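Local coordinates for protein similar to metal-dependent hydrolase (Staphylococcus aureus subsp. aureus Mu50, PDB 3ESH) that probably acts as a metal-dependent hydrolase of the metallo-beta-lactamase superfamily, on a substrate that has not been identified, at residues N68-E73 and W153-G158; G13-M18 and Q43-T48; A56-I61 and I101-M106; M1-I6 and D199-M204. One frame throughout, in Å; residues are numbered along the deposited sequence.

Contact 1: N68-E73 and W153-G158; sequences NGKLSE and WDKNKG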
loop_
_atom_site.group_PDB
_atom_site.type_symbol
_atom_site.label_atom_id
_atom_site.label_comp_id
_atom_site.label_asym_id
_atom_site.label_seq_id
_atom_site.Cartn_x
_atom_site.Cartn_y
_atom_site.Cartn_z
ATOM N N ASN A 68 0.222 -39.151 11.531
ATOM C CA ASN A 68 -0.401 -40.411 11.960
ATOM C C ASN A 68 -1.479 -40.144 12.993
ATOM O O ASN A 68 -1.204 -39.595 14.050
ATOM C CB ASN A 68 0.675 -41.321 12.543
ATOM C CG ASN A 68 1.758 -41.627 11.541
ATOM O OD1 ASN A 68 1.585 -42.483 10.667
ATOM N ND2 ASN A 68 2.877 -40.911 11.638
ATOM N N GLY A 69 -2.708 -40.537 12.678
ATOM C CA GLY A 69 -3.816 -40.299 13.588
ATOM C C GLY A 69 -4.297 -38.852 13.662
ATOM O O GLY A 69 -5.170 -38.542 14.468
ATOM N N LYS A 70 -3.743 -37.966 12.829
ATOM C CA LYS A 70 -4.125 -36.547 12.826
ATOM C C LYS A 70 -5.429 -36.238 12.087
ATOM O O LYS A 70 -6.287 -35.517 12.602
ATOM C CB LYS A 70 -2.988 -35.707 12.233
ATOM C CG LYS A 70 -1.725 -35.695 13.087
ATOM C CD LYS A 70 -1.984 -35.054 14.451
ATOM C CE LYS A 70 -2.293 -33.570 14.337
ATOM N NZ LYS A 70 -1.056 -32.765 14.254
ATOM N N LEU A 71 -5.561 -36.767 10.875
ATOM C CA LEU A 71 -6.765 -36.559 10.084
ATOM C C LEU A 71 -7.837 -37.486 10.628
ATOM O O LEU A 71 -7.541 -38.599 11.051
ATOM C CB LEU A 71 -6.514 -36.878 8.600
ATOM C CG LEU A 71 -5.864 -35.819 7.695
ATOM C CD1 LEU A 71 -4.549 -35.375 8.272
ATOM C CD2 LEU A 71 -5.665 -36.397 6.301
ATOM N N SER A 72 -9.079 -37.024 10.636
ATOM C CA SER A 72 -10.166 -37.854 11.121
ATOM C C SER A 72 -10.491 -38.889 10.051
ATOM O O SER A 72 -9.834 -38.960 9.009
ATOM C CB SER A 72 -11.405 -37.004 11.390
ATOM O OG SER A 72 -12.117 -36.771 10.187
ATOM N N GLU A 73 -11.517 -39.688 10.315
ATOM C CA GLU A 73 -11.938 -40.723 9.385
ATOM C C GLU A 73 -12.614 -40.052 8.203
ATOM O O GLU A 73 -12.455 -40.476 7.059
ATOM C CB GLU A 73 -12.916 -41.667 10.081
ATOM C CG GLU A 73 -12.588 -43.147 9.942
ATOM C CD GLU A 73 -11.132 -43.472 10.253
ATOM O OE1 GLU A 73 -10.556 -42.843 11.169
ATOM O OE2 GLU A 73 -10.569 -44.370 9.585
ATOM N N TRP A 153 -5.552 -25.645 10.389
ATOM C CA TRP A 153 -6.303 -26.252 11.482
ATOM C C TRP A 153 -5.680 -26.070 12.846
ATOM O O TRP A 153 -4.468 -26.248 12.993
ATOM C CB TRP A 153 -6.457 -27.758 11.254
ATOM C CG TRP A 153 -6.922 -28.179 9.887
ATOM C CD1 TRP A 153 -7.675 -27.453 9.010
ATOM C CD2 TRP A 153 -6.770 -29.474 9.305
ATOM N NE1 TRP A 153 -8.009 -28.219 7.929
ATOM C CE2 TRP A 153 -7.467 -29.469 8.083
ATOM C CE3 TRP A 153 -6.115 -30.648 9.706
ATOM C CZ2 TRP A 153 -7.531 -30.592 7.249
ATOM C CZ3 TRP A 153 -6.178 -31.762 8.880
ATOM C CH2 TRP A 153 -6.885 -31.722 7.664
ATOM N N ASP A 154 -6.515 -25.730 13.835
ATOM C CA ASP A 154 -6.072 -25.558 15.223
ATOM C C ASP A 154 -5.473 -26.893 15.629
ATOM O O ASP A 154 -4.473 -26.966 16.345
ATOM C CB ASP A 154 -7.267 -25.272 16.145
ATOM C CG ASP A 154 -7.816 -23.872 15.980
ATOM O OD1 ASP A 154 -8.982 -23.635 16.359
ATOM O OD2 ASP A 154 -7.074 -23.003 15.485
ATOM N N LYS A 155 -6.113 -27.949 15.142
ATOM C CA LYS A 155 -5.710 -29.311 15.415
ATOM C C LYS A 155 -4.231 -29.573 15.111
ATOM O O LYS A 155 -3.672 -30.569 15.556
ATOM C CB LYS A 155 -6.594 -30.248 14.602
ATOM C CG LYS A 155 -6.346 -31.709 14.837
ATOM C CD LYS A 155 -7.495 -32.547 14.287
ATOM C CE LYS A 155 -7.607 -32.460 12.777
ATOM N NZ LYS A 155 -8.628 -33.423 12.294
ATOM N N ASN A 156 -3.605 -28.669 14.363
ATOM C CA ASN A 156 -2.196 -28.793 13.975
ATOM C C ASN A 156 -1.227 -27.955 14.805
ATOM O O ASN A 156 -0.055 -27.843 14.458
ATOM C CB ASN A 156 -2.013 -28.426 12.491
ATOM C CG ASN A 156 -2.564 -29.486 11.541
ATOM O OD1 ASN A 156 -2.705 -29.238 10.352
ATOM N ND2 ASN A 156 -2.870 -30.671 12.067
ATOM N N LYS A 157 -1.723 -27.361 15.887
ATOM C CA LYS A 157 -0.885 -26.563 16.778
ATOM C C LYS A 157 -0.132 -27.525 17.710
ATOM O O LYS A 157 -0.527 -28.689 17.840
ATOM C CB LYS A 157 -1.751 -25.628 17.617
ATOM C CG LYS A 157 -2.516 -24.573 16.837
ATOM C CD LYS A 157 -2.859 -23.413 17.749
ATOM C CE LYS A 157 -3.502 -22.249 17.007
ATOM N NZ LYS A 157 -4.885 -22.543 16.575
ATOM N N GLY A 158 0.942 -27.054 18.350
ATOM C CA GLY A 158 1.666 -27.929 19.255
ATOM C C GLY A 158 3.052 -27.547 19.738
ATOM O O GLY A 158 3.636 -26.563 19.291
HETATM O O HOH W 1 0.205 -30.670 13.272
#

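Contact 2: G13-M18 and Q43-T48; sequences GGNTKM and QINLPT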
loop_
_atom_site.group_PDB
_atom_site.type_symbol
_atom_site.label_atom_id
_atom_site.label_comp_id
_atom_site.label_asym_id
_atom_site.label_seq_id
_atom_site.Cartn_x
_atom_site.Cartn_y
_atom_site.Cartn_z
ATOM N N GLY A 13 5.535 -39.298 3.673
ATOM C CA GLY A 13 4.704 -38.731 4.714
ATOM C C GLY A 13 3.229 -38.909 4.423
ATOM O O GLY A 13 2.380 -38.262 5.039
ATOM N N GLY A 14 2.928 -39.790 3.476
ATOM C CA GLY A 14 1.546 -40.055 3.117
ATOM C C GLY A 14 1.181 -39.497 1.756
ATOM O O GLY A 14 2.047 -39.201 0.937
ATOM N N ASN A 15 -0.114 -39.351 1.516
ATOM C CA ASN A 15 -0.597 -38.826 0.248
ATOM C C ASN A 15 -2.020 -38.282 0.387
ATOM O O ASN A 15 -2.712 -38.550 1.364
ATOM C CB ASN A 15 -0.603 -39.927 -0.817
ATOM C CG ASN A 15 -1.775 -40.887 -0.647
ATOM O OD1 ASN A 15 -1.820 -41.664 0.313
ATOM N ND2 ASN A 15 -2.742 -40.817 -1.560
ATOM N N THR A 16 -2.443 -37.530 -0.622
ATOM C CA THR A 16 -3.779 -36.956 -0.663
ATOM C C THR A 16 -4.255 -36.925 -2.115
ATOM O O THR A 16 -3.451 -36.844 -3.033
ATOM C CB THR A 16 -3.793 -35.507 -0.117
ATOM O OG1 THR A 16 -2.979 -34.672 -0.956
ATOM C CG2 THR A 16 -3.276 -35.464 1.309
ATOM N N LYS A 17 -5.562 -37.018 -2.316
ATOM C CA LYS A 17 -6.117 -36.959 -3.650
ATOM C C LYS A 17 -6.975 -35.699 -3.693
ATOM O O LYS A 17 -8.002 -35.615 -3.014
ATOM C CB LYS A 17 -6.942 -38.217 -3.962
ATOM C CG LYS A 17 -6.092 -39.492 -4.110
ATOM C CD LYS A 17 -6.794 -40.600 -4.924
ATOM C CE LYS A 17 -7.759 -41.440 -4.104
ATOM N NZ LYS A 17 -7.026 -42.313 -3.133
HETATM N N MSE A 18 -6.518 -34.712 -4.465
HETATM C CA MSE A 18 -7.212 -33.445 -4.600
HETATM C C MSE A 18 -7.827 -33.326 -5.981
HETATM O O MSE A 18 -7.304 -33.880 -6.937
HETATM C CB MSE A 18 -6.236 -32.286 -4.383
HETATM C CG MSE A 18 -5.554 -32.236 -3.048
HETATM SE SE MSE A 18 -6.821 -32.198 -1.628
HETATM C CE MSE A 18 -6.396 -33.912 -0.915
ATOM N N GLN A 43 -10.113 -36.526 -9.260
ATOM C CA GLN A 43 -9.047 -36.354 -8.284
ATOM C C GLN A 43 -7.727 -36.835 -8.849
ATOM O O GLN A 43 -7.690 -37.866 -9.516
ATOM C CB GLN A 43 -9.334 -37.171 -7.021
ATOM C CG GLN A 43 -10.762 -37.108 -6.493
ATOM C CD GLN A 43 -10.972 -38.019 -5.289
ATOM O OE1 GLN A 43 -10.857 -39.241 -5.395
ATOM N NE2 GLN A 43 -11.268 -37.425 -4.137
ATOM N N ILE A 44 -6.646 -36.098 -8.589
ATOM C CA ILE A 44 -5.321 -36.519 -9.035
ATOM C C ILE A 44 -4.562 -36.883 -7.767
ATOM O O ILE A 44 -4.827 -36.322 -6.705
ATOM C CB ILE A 44 -4.556 -35.419 -9.805
ATOM C CG1 ILE A 44 -4.159 -34.287 -8.863
ATOM C CG2 ILE A 44 -5.410 -34.931 -10.982
ATOM C CD1 ILE A 44 -3.195 -33.282 -9.470
ATOM N N ASN A 45 -3.627 -37.823 -7.872
ATOM C CA ASN A 45 -2.877 -38.278 -6.718
ATOM C C ASN A 45 -1.686 -37.405 -6.384
ATOM O O ASN A 45 -0.790 -37.224 -7.209
ATOM C CB ASN A 45 -2.401 -39.711 -6.925
ATOM C CG ASN A 45 -1.884 -40.326 -5.653
ATOM O OD1 ASN A 45 -2.627 -40.468 -4.682
ATOM N ND2 ASN A 45 -0.599 -40.685 -5.638
ATOM N N LEU A 46 -1.670 -36.883 -5.160
ATOM C CA LEU A 46 -0.593 -36.022 -4.710
ATOM C C LEU A 46 0.118 -36.504 -3.459
ATOM O O LEU A 46 -0.385 -36.343 -2.344
ATOM C CB LEU A 46 -1.103 -34.605 -4.442
ATOM C CG LEU A 46 -1.633 -33.746 -5.592
ATOM C CD1 LEU A 46 -2.207 -32.484 -4.997
ATOM C CD2 LEU A 46 -0.525 -33.420 -6.595
ATOM N N PRO A 47 1.304 -37.106 -3.623
ATOM C CA PRO A 47 2.039 -37.576 -2.453
ATOM C C PRO A 47 2.378 -36.364 -1.567
ATOM O O PRO A 47 2.499 -35.238 -2.058
ATOM C CB PRO A 47 3.315 -38.176 -3.048
ATOM C CG PRO A 47 2.885 -38.616 -4.395
ATOM C CD PRO A 47 1.974 -37.512 -4.867
ATOM N N THR A 48 2.514 -36.607 -0.269
ATOM C CA THR A 48 2.917 -35.564 0.665
ATOM C C THR A 48 4.211 -36.140 1.257
ATOM O O THR A 48 4.214 -36.702 2.354
ATOM C CB THR A 48 1.859 -35.338 1.768
ATOM O OG1 THR A 48 1.657 -36.559 2.500
ATOM C CG2 THR A 48 0.531 -34.895 1.160
#

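Contact 3: A56-I61 and I101-M106; sequences AQYNLI and IDYVLM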
loop_
_atom_site.group_PDB
_atom_site.type_symbol
_atom_site.label_atom_id
_atom_site.label_comp_id
_atom_site.label_asym_id
_atom_site.label_seq_id
_atom_site.Cartn_x
_atom_site.Cartn_y
_atom_site.Cartn_z
ATOM N N ALA A 56 26.865 -31.874 6.424
ATOM C CA ALA A 56 27.861 -32.522 7.266
ATOM C C ALA A 56 27.465 -32.444 8.746
ATOM O O ALA A 56 27.621 -33.405 9.500
ATOM C CB ALA A 56 29.224 -31.869 7.059
ATOM N N GLN A 57 26.924 -31.301 9.147
ATOM C CA GLN A 57 26.550 -31.101 10.537
ATOM C C GLN A 57 25.070 -31.267 10.888
ATOM O O GLN A 57 24.733 -31.904 11.881
ATOM C CB GLN A 57 27.020 -29.716 10.974
ATOM C CG GLN A 57 28.531 -29.510 10.879
ATOM C CD GLN A 57 28.944 -28.068 11.135
ATOM O OE1 GLN A 57 30.112 -27.779 11.403
ATOM N NE2 GLN A 57 27.982 -27.151 11.037
ATOM N N TYR A 58 24.183 -30.720 10.071
ATOM C CA TYR A 58 22.762 -30.777 10.386
ATOM C C TYR A 58 21.872 -31.641 9.518
ATOM O O TYR A 58 22.173 -31.904 8.366
ATOM C CB TYR A 58 22.212 -29.358 10.386
ATOM C CG TYR A 58 22.960 -28.419 11.300
ATOM C CD1 TYR A 58 22.620 -28.318 12.648
ATOM C CD2 TYR A 58 23.991 -27.611 10.814
ATOM C CE1 TYR A 58 23.276 -27.433 13.491
ATOM C CE2 TYR A 58 24.659 -26.720 11.653
ATOM C CZ TYR A 58 24.296 -26.633 12.991
ATOM O OH TYR A 58 24.934 -25.739 13.828
ATOM N N ASN A 59 20.761 -32.069 10.105
ATOM C CA ASN A 59 19.735 -32.866 9.431
ATOM C C ASN A 59 18.468 -32.018 9.477
ATOM O O ASN A 59 18.153 -31.441 10.516
ATOM C CB ASN A 59 19.445 -34.176 10.178
ATOM C CG ASN A 59 20.651 -35.093 10.271
ATOM O OD1 ASN A 59 21.250 -35.458 9.260
ATOM N ND2 ASN A 59 21.003 -35.479 11.488
ATOM N N LEU A 60 17.749 -31.927 8.362
ATOM C CA LEU A 60 16.517 -31.148 8.335
ATOM C C LEU A 60 15.487 -31.655 7.343
ATOM O O LEU A 60 15.829 -32.397 6.421
ATOM C CB LEU A 60 16.812 -29.660 8.099
ATOM C CG LEU A 60 17.880 -29.082 7.167
ATOM C CD1 LEU A 60 17.878 -27.577 7.354
ATOM C CD2 LEU A 60 19.263 -29.623 7.486
ATOM N N ILE A 61 14.225 -31.272 7.555
ATOM C CA ILE A 61 13.117 -31.688 6.694
ATOM C C ILE A 61 12.407 -30.466 6.109
ATOM O O ILE A 61 12.367 -29.431 6.756
ATOM C CB ILE A 61 12.074 -32.493 7.481
ATOM C CG1 ILE A 61 12.757 -33.561 8.333
ATOM C CG2 ILE A 61 11.087 -33.128 6.515
ATOM C CD1 ILE A 61 13.446 -34.644 7.545
ATOM N N ILE A 101 16.607 -34.804 14.072
ATOM C CA ILE A 101 16.262 -33.722 13.171
ATOM C C ILE A 101 16.515 -32.398 13.877
ATOM O O ILE A 101 16.026 -32.161 14.983
ATOM C CB ILE A 101 14.787 -33.814 12.755
ATOM C CG1 ILE A 101 14.535 -35.175 12.091
ATOM C CG2 ILE A 101 14.430 -32.671 11.808
ATOM C CD1 ILE A 101 15.416 -35.441 10.879
ATOM N N ASP A 102 17.288 -31.542 13.221
ATOM C CA ASP A 102 17.649 -30.243 13.757
ATOM C C ASP A 102 16.717 -29.117 13.317
ATOM O O ASP A 102 16.373 -28.235 14.104
ATOM C CB ASP A 102 19.085 -29.921 13.354
ATOM C CG ASP A 102 20.078 -30.917 13.923
ATOM O OD1 ASP A 102 20.236 -30.951 15.167
ATOM O OD2 ASP A 102 20.687 -31.670 13.130
ATOM N N TYR A 103 16.305 -29.137 12.059
ATOM C CA TYR A 103 15.414 -28.094 11.562
ATOM C C TYR A 103 14.265 -28.633 10.717
ATOM O O TYR A 103 14.445 -29.548 9.907
ATOM C CB TYR A 103 16.186 -27.093 10.705
ATOM C CG TYR A 103 17.177 -26.218 11.440
ATOM C CD1 TYR A 103 16.770 -25.040 12.073
ATOM C CD2 TYR A 103 18.536 -26.535 11.456
ATOM C CE1 TYR A 103 17.696 -24.195 12.691
ATOM C CE2 TYR A 103 19.466 -25.699 12.075
ATOM C CZ TYR A 103 19.037 -24.529 12.687
ATOM O OH TYR A 103 19.949 -23.691 13.263
ATOM N N VAL A 104 13.082 -28.070 10.933
ATOM C CA VAL A 104 11.911 -28.415 10.135
ATOM C C VAL A 104 11.585 -27.073 9.493
ATOM O O VAL A 104 11.148 -26.142 10.183
ATOM C CB VAL A 104 10.705 -28.899 10.994
ATOM C CG1 VAL A 104 9.461 -29.036 10.111
ATOM C CG2 VAL A 104 11.031 -30.251 11.652
ATOM N N LEU A 105 11.855 -26.953 8.191
ATOM C CA LEU A 105 11.595 -25.712 7.454
ATOM C C LEU A 105 10.276 -25.885 6.736
ATOM O O LEU A 105 10.109 -26.854 6.029
ATOM C CB LEU A 105 12.691 -25.474 6.431
ATOM C CG LEU A 105 14.120 -25.740 6.891
ATOM C CD1 LEU A 105 15.047 -25.468 5.698
ATOM C CD2 LEU A 105 14.493 -24.864 8.108
HETATM N N MSE A 106 9.343 -24.953 6.911
HETATM C CA MSE A 106 8.030 -25.062 6.287
HETATM C C MSE A 106 7.843 -24.085 5.115
HETATM O O MSE A 106 8.149 -22.910 5.228
HETATM C CB MSE A 106 6.933 -24.801 7.324
HETATM C CG MSE A 106 7.009 -25.614 8.585
HETATM SE SE MSE A 106 6.714 -27.522 8.254
HETATM C CE MSE A 106 4.910 -27.360 7.690
#

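Contact 4: M1-I6 and D199-M204; sequences MKIGDI and DKAVHM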
loop_
_atom_site.group_PDB
_atom_site.type_symbol
_atom_site.label_atom_id
_atom_site.label_comp_id
_atom_site.label_asym_id
_atom_site.label_seq_id
_atom_site.Cartn_x
_atom_site.Cartn_y
_atom_site.Cartn_z
HETATM N N MSE A 1 20.125 -38.668 -3.919
HETATM C CA MSE A 1 20.485 -37.332 -4.479
HETATM C C MSE A 1 21.644 -36.693 -3.733
HETATM O O MSE A 1 21.706 -36.746 -2.514
HETATM C CB MSE A 1 19.280 -36.388 -4.401
HETATM C CG MSE A 1 18.526 -36.176 -5.704
HETATM SE SE MSE A 1 18.710 -34.351 -6.352
HETATM C CE MSE A 1 18.220 -33.415 -4.742
ATOM N N LYS A 2 22.568 -36.089 -4.471
ATOM C CA LYS A 2 23.685 -35.408 -3.838
ATOM C C LYS A 2 23.976 -34.057 -4.492
ATOM O O LYS A 2 24.171 -33.964 -5.701
ATOM C CB LYS A 2 24.951 -36.279 -3.845
ATOM C CG LYS A 2 25.572 -36.538 -5.215
ATOM C CD LYS A 2 27.088 -36.779 -5.104
ATOM C CE LYS A 2 27.454 -38.092 -4.399
ATOM N NZ LYS A 2 27.285 -39.302 -5.262
ATOM N N ILE A 3 23.957 -33.006 -3.680
ATOM C CA ILE A 3 24.264 -31.658 -4.139
ATOM C C ILE A 3 25.532 -31.323 -3.371
ATOM O O ILE A 3 25.478 -31.023 -2.182
ATOM C CB ILE A 3 23.137 -30.625 -3.782
ATOM C CG1 ILE A 3 21.903 -30.850 -4.649
ATOM C CG2 ILE A 3 23.609 -29.215 -4.022
ATOM C CD1 ILE A 3 21.117 -32.058 -4.278
ATOM N N GLY A 4 26.675 -31.400 -4.041
ATOM C CA GLY A 4 27.929 -31.113 -3.367
ATOM C C GLY A 4 28.081 -32.015 -2.156
ATOM O O GLY A 4 27.975 -33.240 -2.274
ATOM N N ASP A 5 28.304 -31.420 -0.986
ATOM C CA ASP A 5 28.463 -32.198 0.241
ATOM C C ASP A 5 27.116 -32.535 0.857
ATOM O O ASP A 5 27.046 -33.308 1.817
ATOM C CB ASP A 5 29.288 -31.427 1.279
ATOM C CG ASP A 5 30.681 -31.076 0.781
ATOM O OD1 ASP A 5 31.326 -31.933 0.136
ATOM O OD2 ASP A 5 31.138 -29.940 1.046
ATOM N N ILE A 6 26.050 -31.959 0.308
ATOM C CA ILE A 6 24.714 -32.190 0.844
ATOM C C ILE A 6 23.986 -33.387 0.244
ATOM O O ILE A 6 23.958 -33.576 -0.975
ATOM C CB ILE A 6 23.827 -30.925 0.676
ATOM C CG1 ILE A 6 24.507 -29.722 1.348
ATOM C CG2 ILE A 6 22.452 -31.170 1.278
ATOM C CD1 ILE A 6 23.718 -28.429 1.286
ATOM N N ASP A 199 26.894 -27.347 -7.135
ATOM C CA ASP A 199 25.547 -27.870 -7.326
ATOM C C ASP A 199 24.451 -27.019 -6.699
ATOM O O ASP A 199 24.626 -26.442 -5.621
ATOM C CB ASP A 199 25.458 -29.294 -6.784
ATOM C CG ASP A 199 26.544 -30.189 -7.333
ATOM O OD1 ASP A 199 26.869 -30.052 -8.527
ATOM O OD2 ASP A 199 27.065 -31.036 -6.575
ATOM N N LYS A 200 23.311 -26.965 -7.381
ATOM C CA LYS A 200 22.183 -26.183 -6.925
ATOM C C LYS A 200 20.875 -26.956 -7.033
ATOM O O LYS A 200 20.648 -27.681 -7.997
ATOM C CB LYS A 200 22.110 -24.896 -7.741
ATOM C CG LYS A 200 23.432 -24.130 -7.765
ATOM C CD LYS A 200 23.400 -22.991 -8.766
ATOM C CE LYS A 200 24.738 -22.283 -8.861
ATOM N NZ LYS A 200 25.134 -21.687 -7.554
ATOM N N ALA A 201 20.027 -26.813 -6.020
ATOM C CA ALA A 201 18.732 -27.461 -5.997
ATOM C C ALA A 201 17.732 -26.480 -5.426
ATOM O O ALA A 201 18.099 -25.587 -4.657
ATOM C CB ALA A 201 18.778 -28.704 -5.143
ATOM N N VAL A 202 16.469 -26.634 -5.807
ATOM C CA VAL A 202 15.436 -25.754 -5.305
ATOM C C VAL A 202 14.095 -26.455 -5.206
ATOM O O VAL A 202 13.763 -27.314 -6.018
ATOM C CB VAL A 202 15.278 -24.503 -6.198
ATOM C CG1 VAL A 202 14.787 -24.905 -7.578
ATOM C CG2 VAL A 202 14.327 -23.510 -5.542
ATOM N N HIS A 203 13.339 -26.095 -4.178
ATOM C CA HIS A 203 12.012 -26.633 -3.970
ATOM C C HIS A 203 11.111 -25.414 -3.907
ATOM O O HIS A 203 11.165 -24.652 -2.947
ATOM C CB HIS A 203 11.916 -27.409 -2.659
ATOM C CG HIS A 203 10.523 -27.846 -2.332
ATOM N ND1 HIS A 203 9.756 -28.587 -3.201
ATOM C CD2 HIS A 203 9.750 -27.609 -1.246
ATOM C CE1 HIS A 203 8.560 -28.785 -2.669
ATOM N NE2 HIS A 203 8.535 -28.202 -1.488
HETATM N N MSE A 204 10.294 -25.226 -4.935
HETATM C CA MSE A 204 9.398 -24.082 -4.990
HETATM C C MSE A 204 8.033 -24.309 -4.337
HETATM O O MSE A 204 7.082 -23.575 -4.600
HETATM C CB MSE A 204 9.258 -23.617 -6.441
HETATM C CG MSE A 204 10.448 -22.785 -6.838
HETATM SE SE MSE A 204 10.532 -22.437 -8.685
HETATM C CE MSE A 204 8.991 -21.334 -8.827
#

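Contact 1: N68-E73 and W153-G158
K70 and K155 reach past each other between two loops, each lysine running toward the other's backbone. The straighter of them is K155: CG lies anti to the backbone N (chi1 -177°) and the chain kinks once, at chi3. K155 CE passes 3.3 Å from K70 O, and K155 NZ donates to that same K70 O at 3.2 Å, in the carbonyl plane with a C=O...N angle of 150°. The ammonium also has Q75 OE1, in helix 73-78, as a partner. K70 is coiled instead, bent at chi2, chi3 and chi4, and its CE comes to 3.5 Å from K155 O. This is the tight, buried part of the contact: K70 NZ bonds to T118 OG1, A115 O and a water 2.6 Å away, and that water also lies 3.1 Å from N156 O, though other acceptors are in its reach. The N156 and K70 side chains cross obliquely, N156 ND2 3.5 Å from K70 NZ. Beside them the packing is lighter, a single L71 CD1 meeting W153 CZ3 at 4.0 Å, at the edge of the indole and near its plane. K155, although bonded at NZ, is solvent-exposed, and S72 touches little across the contact, using OG to cap Q75 N. W153 stacks on F111, a residue of the His-Met-His-Phe-Asp-His sequence that matches the metal-binding HxHxDH signature of the metallo-beta-lactamase superfamily.

Contact 2: G13-M18 and Q43-T48
K17 and N45 face each other as a non-hydrogen-bonded pair in a two-stranded antiparallel ribbon, strands 15-19 and 43-47, whose connection is a long excursion with two short helices instead of a tight turn. T16 with L46 and M18 with I44 are the hydrogen-bonded pairs. L46 N meets T16 O almost head on (C=O...N 175°), whereas T16 N approaches L46 O from above the carbonyl plane.

The side chain of K17 can be traced outward atom by atom. K17 CB sits 4.0 Å from Q43 CB, with I44 O at a similar distance. K17 CG, anti to the carbonyl carbon at chi1 -69°, rests 3.6 Å from N45 OD1, and CD is still near that oxygen. The chain then bends at chi3, bringing K17 CE to 4.0 Å from Q43 OE1, and bends again at chi4; NZ leaves the ribbon altogether for a salt bridge with D82 and a bond to G80 O. N15 lies on the same face: N15 ND2 makes a weak bond to N45 OD1 at 3.1 Å, the two amide planes clearly turned against each other, while N15 OD1 accepts from D82 N. Both side chains therefore tie this face to the loop before helix 87-92.

The face bearing T16, L46 and selenomethionine M18 is more apolar. M18 CG touches L46 CD1 at 3.9 Å, and M23 of helix 20-24 touches both side chains. T16 CG2 also meets T48 CG2, just past the end of strand 43-47, and T48 N donates to G14 O at 2.9 Å with an N-H...O angle of 173°.

Contact 3: A56-I61 and I101-M106
N59-I61 and Y103-L105 run as neighbouring parallel strands, 4.7 Å apart at closest approach with their directions 27° apart, and I61 reaches both sides of V104 by taking a bond from L105 N and giving one to Y103 O. At the start of the pair N59 O accepts D102 N, 2.8 Å away, and, more weakly, Y103 N.

D102 answers with its side chain. D102 OD2 takes N59 N at 3.1 Å on the anti lone pair, the one away from OD1, and the bond is nearly straight at 166°. The same carboxylate stands almost perpendicular to the Y58 ring and meets it at the edge, D102 CG lying in the ring plane 3.9 Å from Y58 CD1. Over a face of Y58 comes Y103, which turns its CE2 edge toward it: a T-shaped pair with centroids 5.9 Å apart and planes at 62°. V174 touches both tyrosines.

Next along, L60 and Y103 point the same way from the sheet, L60 CB to Y103 CB at 3.7 Å, and L60 CD1 goes on to L105 CD1. I61, which points to the other face from L60, crosses I101 at about a right angle, I61 CD1 to I101 CD1 at 4.0 Å. The strands sit mid-sheet, between 51-54 and 130-134, and the helices on the way from 61 to 103 make the link a beta-alpha-beta crossover.

Chemically, a carboxylate that accepts a backbone N-H and faces the hydrogen-bearing rim of a tyrosine would be expected to stay ionised, its charge eased by both.

Contact 4: M1-I6 and D199-M204
The carboxylate of D199 meets G4 at its edge: OD2 takes the N-H of G4 on its anti lone pair, the side turned away from OD1. The bond is short, 2.6 Å from G4 N to D199 OD2, but bent, with 141° at the hydrogen. G4 CA lies close to the same oxygen. What makes that N-H available is the type II' turn from I3 to I6, a two-residue hairpin in which I3 N bonds to I6 O and I6 N to I3 O; G4, at the second position with phi 56°, is left to point its N-H outward. The hairpin belongs to the edge of one seven-stranded sheet, and D199 opens strand 199-203 of the other, so the contact bridges the two sheets of the metallo-beta-lactamase sandwich. Beside the bond, I3 CG2, anti to the backbone N, presses on D199 CB at 3.3 Å and lies 3.4 Å from D199 O, while I3 CG1 goes to A201 CB at 3.8 Å. S196 also touches I3, and its OG accepts from D5 N. K200, whose CB points away from 1-6, makes a salt bridge with E195.

The chain starts in contact 4, whose loop stays open until strand 199-203 and so encloses the other three. Contact 2 comes first within it, opening at G13 and closing at T48 as a separate two-stranded ribbon before contact 3 or contact 1 begins. Contact 3 then opens at A56 and contact 1 at N68; contact 3 closes at 101-106 and contact 1 only at 153-158, so these two cross. Contact 3 lies in the middle of the first large sheet, while contact 4 joins the edge of that sheet to the second, their centres about 14 Å apart. Contact 1 ties two loops together on the opposite side of the chain's centre from contact 4, about 31 Å away, centre to centre.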